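Local coordinates for protein bifunctional enzyme cysn/cysc (Mycobacterium tuberculosis, PDB 4BZP) that catalyses, as an APS kinase, the ATP-dependent phosphorylation of the 3'-hydroxyl of adenosine 5'-phosphosulfate, a step in sulfate activation, at residues 21-24 and 25-28; 27-30 and 31-34; 38-41 and 42-45; 97-101 and 102-106; 162-165 and 166-169. All coordinates share one frame; numbering follows the deposited sequence.

Overall arrangement
Every contact is local, binding one turn of the chain to the next. Helix 18-31, which leads out of the ADP-binding loop, carries contact 1, and contact 2 closes the turn at its end; the two overlap at Arg27 and Lys28. Contact 3 then caps helix 41-44 after strand 36-38, and its Val38 N meets Glu26 OE2 of contact 1. Contact 4 closes the turn from helix 89-101 into strand 106-111, with no touch to the other four. Near the C terminus, contact 5 lies on helix 161-173 and packs on contacts 1 and 2, partly through the Lys28–Asp162 salt bridge. Apart from the overlap of contacts 1 and 2, all follow in series; none nests in or crosses another.

Contact 1. Residues 21-24 and 25-28; sequences VAML and VERK
Helix 18-31, which leads out of the P-loop, brings Val21 over Val25 and Leu24 over Lys28 on successive turns. The backbone is regular: Val25 N donates to Val21 O at 2.9 Å, almost straight at 172°, and each of the next three amides likewise bonds four residues back. On the buried side Val21 CG1 lies 4.1 Å from Val25 CG2, the two beta-branched side chains meeting through one methyl each. Small, apolar residues suit this side, where Val21, Ala22 and Val25 pack against strand 79-82, strand 6-11 and helix 161-173. Leu24 offers its branch point to Lys28, whose CE comes to 3.9 Å from Leu24 CG. The bend at chi4 (-69°) turns NZ off toward its salt bridge with Asp162, after CE has crossed the leucine branch obliquely. The side away from the sheet core is largely polar, though Met23 runs beside Glu26 there and touches Val38. Met23 O accepts Arg27 N and also a water at 2.8 Å; the same water donates to Glu26 OE1 at 2.7 Å. In one of two conformers, the Arg27 guanidinium lies with the rim of one face over Met23 O and Leu24 CA, a provisional contact. Glu26 OE2 turns instead to Val38 N of the edge strand. Such an amphipathic helix, packed on the sheet by one side, is typical of the P-loop alpha/beta kinase fold.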
loop_
_atom_site.group_PDB
_atom_site.type_symbol
_atom_site.label_atom_id
_atom_site.label_comp_id
_atom_site.label_asym_id
_atom_site.label_seq_id
_atom_site.Cartn_x
_atom_site.Cartn_y
_atom_site.Cartn_z
ATOM N N VAL A 21 -16.709 12.564 -7.595
ATOM C CA VAL A 21 -16.307 13.505 -6.581
ATOM C C VAL A 21 -14.861 13.338 -6.183
ATOM O O VAL A 21 -14.093 14.285 -6.092
ATOM C CB VAL A 21 -17.250 13.485 -5.355
ATOM C CG1 VAL A 21 -16.749 14.433 -4.277
ATOM C CG2 VAL A 21 -18.679 13.857 -5.764
ATOM N N ALA A 22 -14.425 12.113 -5.948
ATOM C CA ALA A 22 -13.054 11.849 -5.544
ATOM C C ALA A 22 -12.070 12.395 -6.556
ATOM O O ALA A 22 -11.093 13.017 -6.179
ATOM C CB ALA A 22 -12.860 10.316 -5.348
ATOM N N MET A 23 -12.321 12.122 -7.832
ATOM C CA MET A 23 -11.406 12.544 -8.899
ATOM C C MET A 23 -11.325 14.063 -8.980
ATOM O O MET A 23 -10.257 14.589 -9.230
ATOM C CB MET A 23 -11.810 11.944 -10.249
ATOM C CG MET A 23 -11.701 10.419 -10.281
ATOM S SD MET A 23 -9.996 9.869 -10.244
ATOM C CE MET A 23 -9.313 10.275 -11.842
ATOM N N LEU A 24 -12.455 14.750 -8.807
ATOM C CA LEU A 24 -12.447 16.196 -8.903
ATOM C C LEU A 24 -11.792 16.814 -7.688
ATOM O O LEU A 24 -11.041 17.784 -7.787
ATOM C CB LEU A 24 -13.846 16.753 -9.122
ATOM C CG LEU A 24 -13.865 18.290 -9.299
ATOM C CD1 LEU A 24 -12.922 18.801 -10.366
ATOM C CD2 LEU A 24 -15.270 18.704 -9.649
ATOM N N VAL A 25 -12.005 16.264 -6.506
ATOM C CA VAL A 25 -11.274 16.712 -5.332
ATOM C C VAL A 25 -9.778 16.517 -5.538
ATOM O O VAL A 25 -8.994 17.420 -5.242
ATOM C CB VAL A 25 -11.728 15.982 -4.044
ATOM C CG1 VAL A 25 -10.828 16.291 -2.864
ATOM C CG2 VAL A 25 -13.158 16.304 -3.690
ATOM N N GLU A 26 -9.385 15.382 -6.077
ATOM C CA GLU A 26 -7.955 15.164 -6.337
ATOM C C GLU A 26 -7.422 16.260 -7.242
ATOM O O GLU A 26 -6.355 16.799 -6.939
ATOM C CB GLU A 26 -7.772 13.786 -6.967
ATOM C CG GLU A 26 -6.290 13.408 -7.176
ATOM C CD GLU A 26 -6.069 12.154 -8.015
ATOM O OE1 GLU A 26 -6.756 11.939 -9.048
ATOM O OE2 GLU A 26 -5.298 11.282 -7.556
ATOM N N ARG A 27 -8.109 16.559 -8.332
ATOM C CA ARG A 27 -7.639 17.593 -9.265
ATOM C C ARG A 27 -7.567 18.933 -8.574
ATOM O O ARG A 27 -6.570 19.677 -8.753
ATOM C CB ARG A 27 -8.529 17.647 -10.501
ATOM C CG ARG A 27 -8.399 16.417 -11.396
ATOM C CD ARG A 27 -9.013 16.482 -12.788
ATOM N NE ARG A 27 -10.468 16.532 -12.725
ATOM C CZ ARG A 27 -11.252 15.454 -12.687
ATOM N NH1 ARG A 27 -10.712 14.245 -12.706
ATOM N NH2 ARG A 27 -12.537 15.592 -12.613
ATOM N N LYS A 28 -8.617 19.303 -7.844
ATOM C CA LYS A 28 -8.633 20.615 -7.162
ATOM C C LYS A 28 -7.462 20.749 -6.220
ATOM O O LYS A 28 -6.823 21.818 -6.144
ATOM C CB LYS A 28 -9.943 20.856 -6.414
ATOM C CG LYS A 28 -11.143 21.192 -7.290
ATOM C CD LYS A 28 -12.365 21.331 -6.441
ATOM C CE LYS A 28 -13.642 21.595 -7.201
ATOM N NZ LYS A 28 -13.576 22.973 -7.799
HETATM O O HOH W 1 -8.207 13.488 -10.699
#

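Contact 2. Residues 27-30 and 31-34; sequences RKLL and EKGI
A positive phi of 75° at Gly33 swings the chain back over Leu29 and Leu30, and chi1 of -68° at Ile34 sets CG1 beside its own backbone N, from where CD1 can reach Leu29. Glycine suits this turn because the left-handed backbone region is easily entered without a side chain. Two bonds then close the helix as a Schellman motif. Ile34 N reaches Leu29 O at 2.9 Å, and Gly33 N meets Leu30 O, also at 2.9 Å; both donors approach from above the carbonyl plane rather than on a lone pair. Leu29 O takes a second, weak bond from Lys32 N, while the last ordinary helical bond runs from Glu31 N to Arg27 O at 2.9 Å. Across the turn, Leu29 CD2 and Ile34 CD1 touch at 4.0 Å, the hydrophobic partnership that commonly accompanies this motif. Leu30 also touches this residue, its CD2 3.5 Å from Ile34 O. Lys28 O, whose four-residue amide partner is lost at the helix end, is instead met by a water at 2.7 Å. That water also donates to Glu31 OE1, at 2.9 Å, linking the carboxylate to the backbone. Lys32 lays its aliphatic chain over the same carbonyl, CG being 3.5 Å from Lys28 O. The last carbonyls, which would carry the negative end of the helix dipole, are thus met by amides of the turn (Leu29 O and Leu30 O) and by water (Lys28 O), a suitable solution for a turn largely at the surface.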
loop_
_atom_site.group_PDB
_atom_site.type_symbol
_atom_site.label_atom_id
_atom_site.label_comp_id
_atom_site.label_asym_id
_atom_site.label_seq_id
_atom_site.Cartn_x
_atom_site.Cartn_y
_atom_site.Cartn_z
ATOM N N ARG A 27 -8.109 16.559 -8.332
ATOM C CA ARG A 27 -7.639 17.593 -9.265
ATOM C C ARG A 27 -7.567 18.933 -8.574
ATOM O O ARG A 27 -6.570 19.677 -8.753
ATOM C CB ARG A 27 -8.529 17.647 -10.501
ATOM C CG ARG A 27 -8.399 16.417 -11.396
ATOM C CD ARG A 27 -9.013 16.482 -12.788
ATOM N NE ARG A 27 -10.468 16.532 -12.725
ATOM C CZ ARG A 27 -11.252 15.454 -12.687
ATOM N NH1 ARG A 27 -10.712 14.245 -12.706
ATOM N NH2 ARG A 27 -12.537 15.592 -12.613
ATOM N N LYS A 28 -8.617 19.303 -7.844
ATOM C CA LYS A 28 -8.633 20.615 -7.162
ATOM C C LYS A 28 -7.462 20.749 -6.220
ATOM O O LYS A 28 -6.823 21.818 -6.144
ATOM C CB LYS A 28 -9.943 20.856 -6.414
ATOM C CG LYS A 28 -11.143 21.192 -7.290
ATOM C CD LYS A 28 -12.365 21.331 -6.441
ATOM C CE LYS A 28 -13.642 21.595 -7.201
ATOM N NZ LYS A 28 -13.576 22.973 -7.799
ATOM N N LEU A 29 -7.128 19.700 -5.485
ATOM C CA LEU A 29 -6.017 19.721 -4.530
ATOM C C LEU A 29 -4.666 19.712 -5.229
ATOM O O LEU A 29 -3.755 20.463 -4.835
ATOM C CB LEU A 29 -6.166 18.519 -3.548
ATOM C CG LEU A 29 -7.318 18.552 -2.554
ATOM C CD1 LEU A 29 -7.445 17.270 -1.719
ATOM C CD2 LEU A 29 -7.251 19.744 -1.598
ATOM N N LEU A 30 -4.514 18.908 -6.250
ATOM C CA LEU A 30 -3.251 18.869 -7.022
ATOM C C LEU A 30 -3.013 20.214 -7.707
ATOM O O LEU A 30 -1.831 20.650 -7.739
ATOM C CB LEU A 30 -3.248 17.734 -8.006
ATOM C CG LEU A 30 -3.121 16.312 -7.429
ATOM C CD1 LEU A 30 -3.357 15.299 -8.539
ATOM C CD2 LEU A 30 -1.794 16.062 -6.735
ATOM N N GLU A 31 -4.058 20.922 -8.161
ATOM C CA GLU A 31 -3.903 22.296 -8.714
ATOM C C GLU A 31 -3.239 23.240 -7.681
ATOM O O GLU A 31 -2.544 24.206 -8.071
ATOM C CB GLU A 31 -5.250 22.943 -9.102
ATOM C CG GLU A 31 -5.884 22.474 -10.414
ATOM C CD GLU A 31 -7.314 22.960 -10.641
ATOM O OE1 GLU A 31 -7.883 23.729 -9.810
ATOM O OE2 GLU A 31 -7.900 22.547 -11.677
ATOM N N LYS A 32 -3.483 23.024 -6.398
ATOM C CA LYS A 32 -2.884 23.800 -5.286
ATOM C C LYS A 32 -1.565 23.216 -4.752
ATOM O O LYS A 32 -1.063 23.682 -3.750
ATOM C CB LYS A 32 -3.855 23.927 -4.127
ATOM C CG LYS A 32 -5.214 24.481 -4.491
ATOM C CD LYS A 32 -6.036 24.720 -3.246
ATOM C CE LYS A 32 -7.539 24.876 -3.496
ATOM N NZ LYS A 32 -8.312 23.887 -2.694
ATOM N N GLY A 33 -1.058 22.187 -5.404
ATOM C CA GLY A 33 0.200 21.548 -4.955
ATOM C C GLY A 33 0.018 20.676 -3.708
ATOM O O GLY A 33 1.000 20.390 -2.997
ATOM N N ILE A 34 -1.220 20.235 -3.398
ATOM C CA ILE A 34 -1.471 19.415 -2.218
ATOM C C ILE A 34 -1.538 17.998 -2.756
ATOM O O ILE A 34 -2.234 17.741 -3.743
ATOM C CB ILE A 34 -2.815 19.771 -1.533
ATOM C CG1 ILE A 34 -2.686 21.187 -0.922
ATOM C CG2 ILE A 34 -3.233 18.727 -0.534
ATOM C CD1 ILE A 34 -3.984 21.701 -0.364
HETATM O O HOH W 2 -8.055 24.046 -6.886
#

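Contact 3. Residues 38-41 and 42-45; sequences VLDG and DNLR
Asp40 OD1 takes the amide of Asp42 at 2.9 Å, a capping bond that starts helix 41-44. The N-H points well at the oxygen (156°), on its anti side and a little out of the carboxylate plane. With CG anti to the Asp40 backbone N (chi1 -168°), the carboxylate folds forward over the first turn. Asp40 O serves the same turn, accepting Leu44 N at 3.3 Å in the carbonyl plane and Asn43 N through a weak bond. Gly41 O continues the pattern, receiving Arg45 N at 2.9 Å. Behind the cap a water accepts from Asp40 N at 2.8 Å and from Asn43 ND2 at 3.1 Å, and donates to Val38 O; asparagine suits this place as a donor. On the side of helix 56-75, Leu39 CD1 and Leu44 CD2 meet at 4.2 Å, anchored on Leu66 and on Leu72 of the second subunit. Farther out, Arg45 bonds Gly53 O and faces Phe54 as a cation-pi partner. The nearest atoms of the Asp40 side chain and ADP are about 7 Å apart. Carboxylate, carbonyl and water thus share the amides of this cap, bonding that may ease the like-charge approach of Asp40 OD1 to Asp42 OD2 at 4.2 Å.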
loop_
_atom_site.group_PDB
_atom_site.type_symbol
_atom_site.label_atom_id
_atom_site.label_comp_id
_atom_site.label_asym_id
_atom_site.label_seq_id
_atom_site.Cartn_x
_atom_site.Cartn_y
_atom_site.Cartn_z
ATOM N N VAL A 38 -6.254 9.194 -5.355
ATOM C CA VAL A 38 -7.480 8.405 -5.409
ATOM C C VAL A 38 -7.102 6.955 -5.383
ATOM O O VAL A 38 -6.437 6.455 -6.315
ATOM C CB VAL A 38 -8.354 8.721 -6.646
ATOM C CG1 VAL A 38 -9.564 7.796 -6.683
ATOM C CG2 VAL A 38 -8.770 10.175 -6.626
ATOM N N LEU A 39 -7.458 6.276 -4.305
ATOM C CA LEU A 39 -7.173 4.883 -4.075
ATOM C C LEU A 39 -8.414 4.072 -4.369
ATOM O O LEU A 39 -9.371 4.041 -3.578
ATOM C CB LEU A 39 -6.703 4.717 -2.630
ATOM C CG LEU A 39 -6.362 3.275 -2.237
ATOM C CD1 LEU A 39 -5.136 2.809 -2.961
ATOM C CD2 LEU A 39 -6.189 3.172 -0.738
ATOM N N ASP A 40 -8.389 3.458 -5.540
ATOM C CA ASP A 40 -9.586 2.750 -6.035
ATOM C C ASP A 40 -9.260 1.250 -6.044
ATOM O O ASP A 40 -8.290 0.804 -6.668
ATOM C CB ASP A 40 -9.988 3.276 -7.414
ATOM C CG ASP A 40 -11.393 2.791 -7.870
ATOM O OD1 ASP A 40 -11.748 1.627 -7.659
ATOM O OD2 ASP A 40 -12.153 3.600 -8.448
ATOM N N GLY A 41 -10.084 0.526 -5.315
ATOM C CA GLY A 41 -9.983 -0.937 -5.227
ATOM C C GLY A 41 -9.995 -1.634 -6.582
ATOM O O GLY A 41 -9.358 -2.679 -6.755
ATOM N N ASP A 42 -10.719 -1.098 -7.555
ATOM C CA ASP A 42 -10.752 -1.752 -8.864
ATOM C C ASP A 42 -9.342 -1.805 -9.458
ATOM O O ASP A 42 -8.942 -2.864 -9.992
ATOM C CB ASP A 42 -11.733 -1.068 -9.820
ATOM C CG ASP A 42 -13.192 -1.374 -9.477
ATOM O OD1 ASP A 42 -13.444 -2.227 -8.600
ATOM O OD2 ASP A 42 -14.099 -0.778 -10.125
ATOM N N ASN A 43 -8.579 -0.718 -9.285
ATOM C CA ASN A 43 -7.181 -0.629 -9.695
ATOM C C ASN A 43 -6.300 -1.655 -8.915
ATOM O O ASN A 43 -5.503 -2.376 -9.497
ATOM C CB ASN A 43 -6.659 0.822 -9.498
ATOM C CG ASN A 43 -7.357 1.848 -10.419
ATOM O OD1 ASN A 43 -7.720 1.527 -11.540
ATOM N ND2 ASN A 43 -7.514 3.089 -9.950
ATOM N N LEU A 44 -6.530 -1.768 -7.639
ATOM C CA LEU A 44 -5.701 -2.642 -6.766
ATOM C C LEU A 44 -5.954 -4.123 -7.010
ATOM O O LEU A 44 -5.106 -4.961 -6.806
ATOM C CB LEU A 44 -6.028 -2.385 -5.313
ATOM C CG LEU A 44 -5.621 -1.167 -4.485
ATOM C CD1 LEU A 44 -5.936 -1.416 -3.022
ATOM C CD2 LEU A 44 -4.153 -0.875 -4.656
ATOM N N ARG A 45 -7.160 -4.456 -7.424
ATOM C CA ARG A 45 -7.461 -5.872 -7.681
ATOM C C ARG A 45 -6.611 -6.498 -8.793
ATOM O O ARG A 45 -6.525 -7.718 -8.867
ATOM C CB ARG A 45 -8.959 -6.063 -7.950
ATOM C CG ARG A 45 -9.752 -6.148 -6.658
ATOM C CD ARG A 45 -11.232 -6.316 -6.969
ATOM N NE ARG A 45 -12.057 -6.608 -5.803
ATOM C CZ ARG A 45 -12.196 -7.812 -5.251
ATOM N NH1 ARG A 45 -11.508 -8.871 -5.728
ATOM N NH2 ARG A 45 -13.049 -7.975 -4.240
HETATM O O HOH W 3 -6.154 3.823 -7.223
#

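Contact 4. Residues 97-101 and 102-106; sequences KVHAD and AGIDF
His99 O accepts Ile104 N at 2.9 Å and Ala100 O accepts Gly103 N at 3.1 Å, two backbone bonds that close helix 89-101 through Gly103, whose phi is +79°. Glycine suits this positive phi. Ala102, small at the bend, still gives its N to Val98 O at 3.3 Å. The His99 ring lies between the helix end and the residues that follow it. Phe106 CD2 sits over one of its faces, 3.5 Å from His99 ND1, while Ile104 CG2 is at its edge, 3.8 Å from His99 CD2. The two rings meet obliquely, their planes 54° apart. Phe106, its CG turned opposite the main-chain nitrogen (chi1 178°), reaches back from the strand to that face of the histidine. Histidine fits because it is flat enough for this packing yet bonds at both nitrogens: ND1 with Ala95 O and NE2 with Thr7 OG1, which fixes the rotation of the ring. At the surface Lys97 NZ and Asp101 OD1 form a weak salt bridge, 3.4 Å long. Together these features make a Schellman-type helix end leading through a short loop into strand 106-111 of the parallel sheet, as in P-loop alpha/beta folds.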
loop_
_atom_site.group_PDB
_atom_site.type_symbol
_atom_site.label_atom_id
_atom_site.label_comp_id
_atom_site.label_asym_id
_atom_site.label_seq_id
_atom_site.Cartn_x
_atom_site.Cartn_y
_atom_site.Cartn_z
ATOM N N LYS A 97 -11.488 2.480 12.327
ATOM C CA LYS A 97 -10.653 2.059 13.475
ATOM C C LYS A 97 -9.207 1.875 13.012
ATOM O O LYS A 97 -8.262 2.233 13.738
ATOM C CB LYS A 97 -11.204 0.776 14.071
ATOM C CG LYS A 97 -10.302 0.237 15.162
ATOM C CD LYS A 97 -10.989 -0.931 15.816
ATOM C CE LYS A 97 -10.004 -1.658 16.728
ATOM N NZ LYS A 97 -9.517 -0.698 17.736
ATOM N N VAL A 98 -8.936 1.340 11.839
ATOM C CA VAL A 98 -7.595 1.242 11.330
ATOM C C VAL A 98 -6.950 2.629 11.330
ATOM O O VAL A 98 -5.759 2.790 11.665
ATOM C CB VAL A 98 -7.560 0.564 9.926
ATOM C CG1 VAL A 98 -6.233 0.743 9.244
ATOM C CG2 VAL A 98 -7.875 -0.931 10.047
ATOM N N HIS A 99 -7.673 3.615 10.851
ATOM C CA HIS A 99 -7.141 4.987 10.798
ATOM C C HIS A 99 -6.947 5.549 12.190
ATOM O O HIS A 99 -5.853 6.089 12.472
ATOM C CB HIS A 99 -8.071 5.863 9.974
ATOM C CG HIS A 99 -7.909 5.649 8.508
ATOM N ND1 HIS A 99 -8.365 4.513 7.868
ATOM C CD2 HIS A 99 -7.276 6.377 7.570
ATOM C CE1 HIS A 99 -8.043 4.582 6.586
ATOM N NE2 HIS A 99 -7.363 5.695 6.383
ATOM N N ALA A 100 -7.916 5.383 13.059
ATOM C CA ALA A 100 -7.789 5.950 14.406
ATOM C C ALA A 100 -6.620 5.299 15.136
ATOM O O ALA A 100 -5.897 6.009 15.864
ATOM C CB ALA A 100 -9.093 5.760 15.159
ATOM N N ASP A 101 -6.459 4.001 14.993
ATOM C CA ASP A 101 -5.335 3.306 15.655
ATOM C C ASP A 101 -3.995 3.857 15.172
ATOM O O ASP A 101 -3.001 3.869 15.958
ATOM C CB ASP A 101 -5.369 1.802 15.400
ATOM C CG ASP A 101 -6.473 1.051 16.117
ATOM O OD1 ASP A 101 -7.080 1.563 17.053
ATOM O OD2 ASP A 101 -6.687 -0.113 15.705
ATOM N N ALA A 102 -3.918 4.281 13.909
ATOM C CA ALA A 102 -2.722 4.879 13.321
ATOM C C ALA A 102 -2.558 6.363 13.550
ATOM O O ALA A 102 -1.554 6.964 13.075
ATOM C CB ALA A 102 -2.734 4.599 11.840
ATOM N N GLY A 103 -3.510 7.010 14.189
ATOM C CA GLY A 103 -3.403 8.413 14.310
ATOM C C GLY A 103 -3.788 9.276 13.138
ATOM O O GLY A 103 -3.445 10.441 13.091
ATOM N N ILE A 104 -4.538 8.707 12.188
ATOM C CA ILE A 104 -4.822 9.400 10.937
ATOM C C ILE A 104 -6.282 9.846 10.885
ATOM O O ILE A 104 -7.167 9.007 11.107
ATOM C CB ILE A 104 -4.558 8.491 9.699
ATOM C CG1 ILE A 104 -3.081 8.087 9.675
ATOM C CG2 ILE A 104 -4.912 9.175 8.385
ATOM C CD1 ILE A 104 -2.082 9.209 9.544
ATOM N N ASP A 105 -6.538 11.106 10.560
ATOM C CA ASP A 105 -7.899 11.622 10.390
ATOM C C ASP A 105 -8.638 10.853 9.291
ATOM O O ASP A 105 -8.083 10.540 8.239
ATOM C CB ASP A 105 -7.868 13.085 9.977
ATOM C CG ASP A 105 -7.530 14.037 11.106
ATOM O OD1 ASP A 105 -7.367 13.651 12.275
ATOM O OD2 ASP A 105 -7.466 15.227 10.755
ATOM N N PHE A 106 -9.911 10.568 9.542
ATOM C CA PHE A 106 -10.750 9.771 8.679
ATOM C C PHE A 106 -12.107 10.414 8.602
ATOM O O PHE A 106 -12.699 10.769 9.643
ATOM C CB PHE A 106 -10.865 8.356 9.278
ATOM C CG PHE A 106 -11.760 7.377 8.533
ATOM C CD1 PHE A 106 -13.131 7.318 8.774
ATOM C CD2 PHE A 106 -11.211 6.494 7.629
ATOM C CE1 PHE A 106 -13.924 6.438 8.088
ATOM C CE2 PHE A 106 -12.011 5.553 6.987
ATOM C CZ PHE A 106 -13.358 5.513 7.226
#

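Contact 5. Residues 162-165 and 166-169; sequences DEQA and QEVI. With EDO (1,2-ethanediol), chain D.
Ile169 runs along the carbonyl of Ala165, one helical turn earlier, for its whole length. Its CB is 3.8 Å from Ala165 O; CG1, turned toward the preceding helical turn (chi1 -71°), comes closest at 3.5 Å from Ala165 O; and CD1, at the end of an extended chain, is still 3.8 Å from the same Ala165 O and also touches Lys28. The oxygen itself is used by Ile169 N, at 3.0 Å, in the ordinary helical bond. A long apolar chain suits this place, for it lies between helix 161-173 and helix 18-31. Val168 behaves alike toward Gln164, its CG2 3.5 Å from Gln164 O, and its side chain packs on Leu153 of the last strand. Ala165 presents just a methyl, small enough to let Val25 and Lys28 of helix 18-31 come close. At the helix start the polar residues take over. The Asp162 carboxylate divides its work: OD1 is in a salt bridge with Lys28 NZ, and OD2 accepts the hydroxyl O2 of a 1,2-ethanediol, probably from the crystallisation liquor, at 2.7 Å. Gln164 touches ADP and belongs to its pocket, with NE2 weakly bonded to Arg159 O; Glu163 OE1 bonds Ser160 N just before the segment. The chemistry implies a helix that is apolar where it packs on helix 18-31 and strand 153-155 and largely polar on its other sides; Gln164 reaches the nucleotide, and the Lys28 partner would be expected to favour the ionised form of Asp162.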
loop_
_atom_site.group_PDB
_atom_site.type_symbol
_atom_site.label_atom_id
_atom_site.label_comp_id
_atom_site.label_asym_id
_atom_site.label_seq_id
_atom_site.Cartn_x
_atom_site.Cartn_y
_atom_site.Cartn_z
ATOM N N ASP A 162 -18.893 19.529 -8.925
ATOM C CA ASP A 162 -18.034 20.618 -8.469
ATOM C C ASP A 162 -18.407 21.133 -7.042
ATOM O O ASP A 162 -17.531 21.337 -6.224
ATOM C CB ASP A 162 -18.043 21.776 -9.469
ATOM C CG ASP A 162 -17.042 22.845 -9.107
ATOM O OD1 ASP A 162 -15.843 22.580 -9.334
ATOM O OD2 ASP A 162 -17.459 23.922 -8.606
ATOM N N GLU A 163 -19.686 21.303 -6.826
ATOM C CA GLU A 163 -20.185 21.764 -5.525
ATOM C C GLU A 163 -19.878 20.749 -4.462
ATOM O O GLU A 163 -19.443 21.077 -3.358
ATOM C CB GLU A 163 -21.669 22.080 -5.592
ATOM C CG GLU A 163 -21.928 23.368 -6.411
ATOM C CD GLU A 163 -23.331 23.520 -6.907
ATOM O OE1 GLU A 163 -24.208 22.627 -6.827
ATOM O OE2 GLU A 163 -23.564 24.651 -7.460
ATOM N N GLN A 164 -20.127 19.475 -4.773
ATOM C CA GLN A 164 -19.841 18.392 -3.811
ATOM C C GLN A 164 -18.353 18.282 -3.497
ATOM O O GLN A 164 -17.960 18.068 -2.374
ATOM C CB GLN A 164 -20.325 17.071 -4.375
ATOM C CG GLN A 164 -21.818 16.986 -4.476
ATOM C CD GLN A 164 -22.297 15.609 -4.908
ATOM O OE1 GLN A 164 -21.544 14.602 -4.914
ATOM N NE2 GLN A 164 -23.546 15.550 -5.280
ATOM N N ALA A 165 -17.515 18.430 -4.503
ATOM C CA ALA A 165 -16.061 18.403 -4.322
ATOM C C ALA A 165 -15.639 19.526 -3.383
ATOM O O ALA A 165 -14.790 19.303 -2.499
ATOM C CB ALA A 165 -15.326 18.512 -5.655
ATOM N N GLN A 166 -16.201 20.736 -3.587
ATOM C CA GLN A 166 -15.874 21.806 -2.681
ATOM C C GLN A 166 -16.360 21.538 -1.261
ATOM O O GLN A 166 -15.681 21.887 -0.286
ATOM C CB GLN A 166 -16.417 23.109 -3.243
ATOM C CG GLN A 166 -15.989 24.310 -2.386
ATOM C CD GLN A 166 -14.484 24.500 -2.372
ATOM O OE1 GLN A 166 -13.834 24.490 -3.427
ATOM N NE2 GLN A 166 -13.894 24.571 -1.190
ATOM N N GLU A 167 -17.497 20.862 -1.103
ATOM C CA GLU A 167 -17.949 20.506 0.236
ATOM C C GLU A 167 -16.968 19.577 0.932
ATOM O O GLU A 167 -16.757 19.677 2.141
ATOM C CB GLU A 167 -19.299 19.850 0.229
ATOM C CG GLU A 167 -20.453 20.724 -0.145
ATOM C CD GLU A 167 -21.709 19.938 0.049
ATOM O OE1 GLU A 167 -21.998 19.597 1.214
ATOM O OE2 GLU A 167 -22.346 19.614 -0.967
ATOM N N VAL A 168 -16.392 18.631 0.181
ATOM C CA VAL A 168 -15.381 17.720 0.759
ATOM C C VAL A 168 -14.156 18.521 1.188
ATOM O O VAL A 168 -13.665 18.294 2.294
ATOM C CB VAL A 168 -14.988 16.601 -0.243
ATOM C CG1 VAL A 168 -13.821 15.763 0.302
ATOM C CG2 VAL A 168 -16.211 15.691 -0.508
ATOM N N ILE A 169 -13.701 19.448 0.334
ATOM C CA ILE A 169 -12.530 20.263 0.692
ATOM C C ILE A 169 -12.842 21.124 1.913
ATOM O O ILE A 169 -12.026 21.194 2.824
ATOM C CB ILE A 169 -12.109 21.051 -0.536
ATOM C CG1 ILE A 169 -11.504 20.088 -1.551
ATOM C CG2 ILE A 169 -11.096 22.136 -0.161
ATOM C CD1 ILE A 169 -11.225 20.685 -2.881
HETATM C C1 EDO D . -14.065 27.285 -9.951
HETATM O O1 EDO D . -12.891 26.884 -9.255
HETATM C C2 EDO D . -14.896 26.039 -10.147
HETATM O O2 EDO D . -15.400 25.667 -8.837
#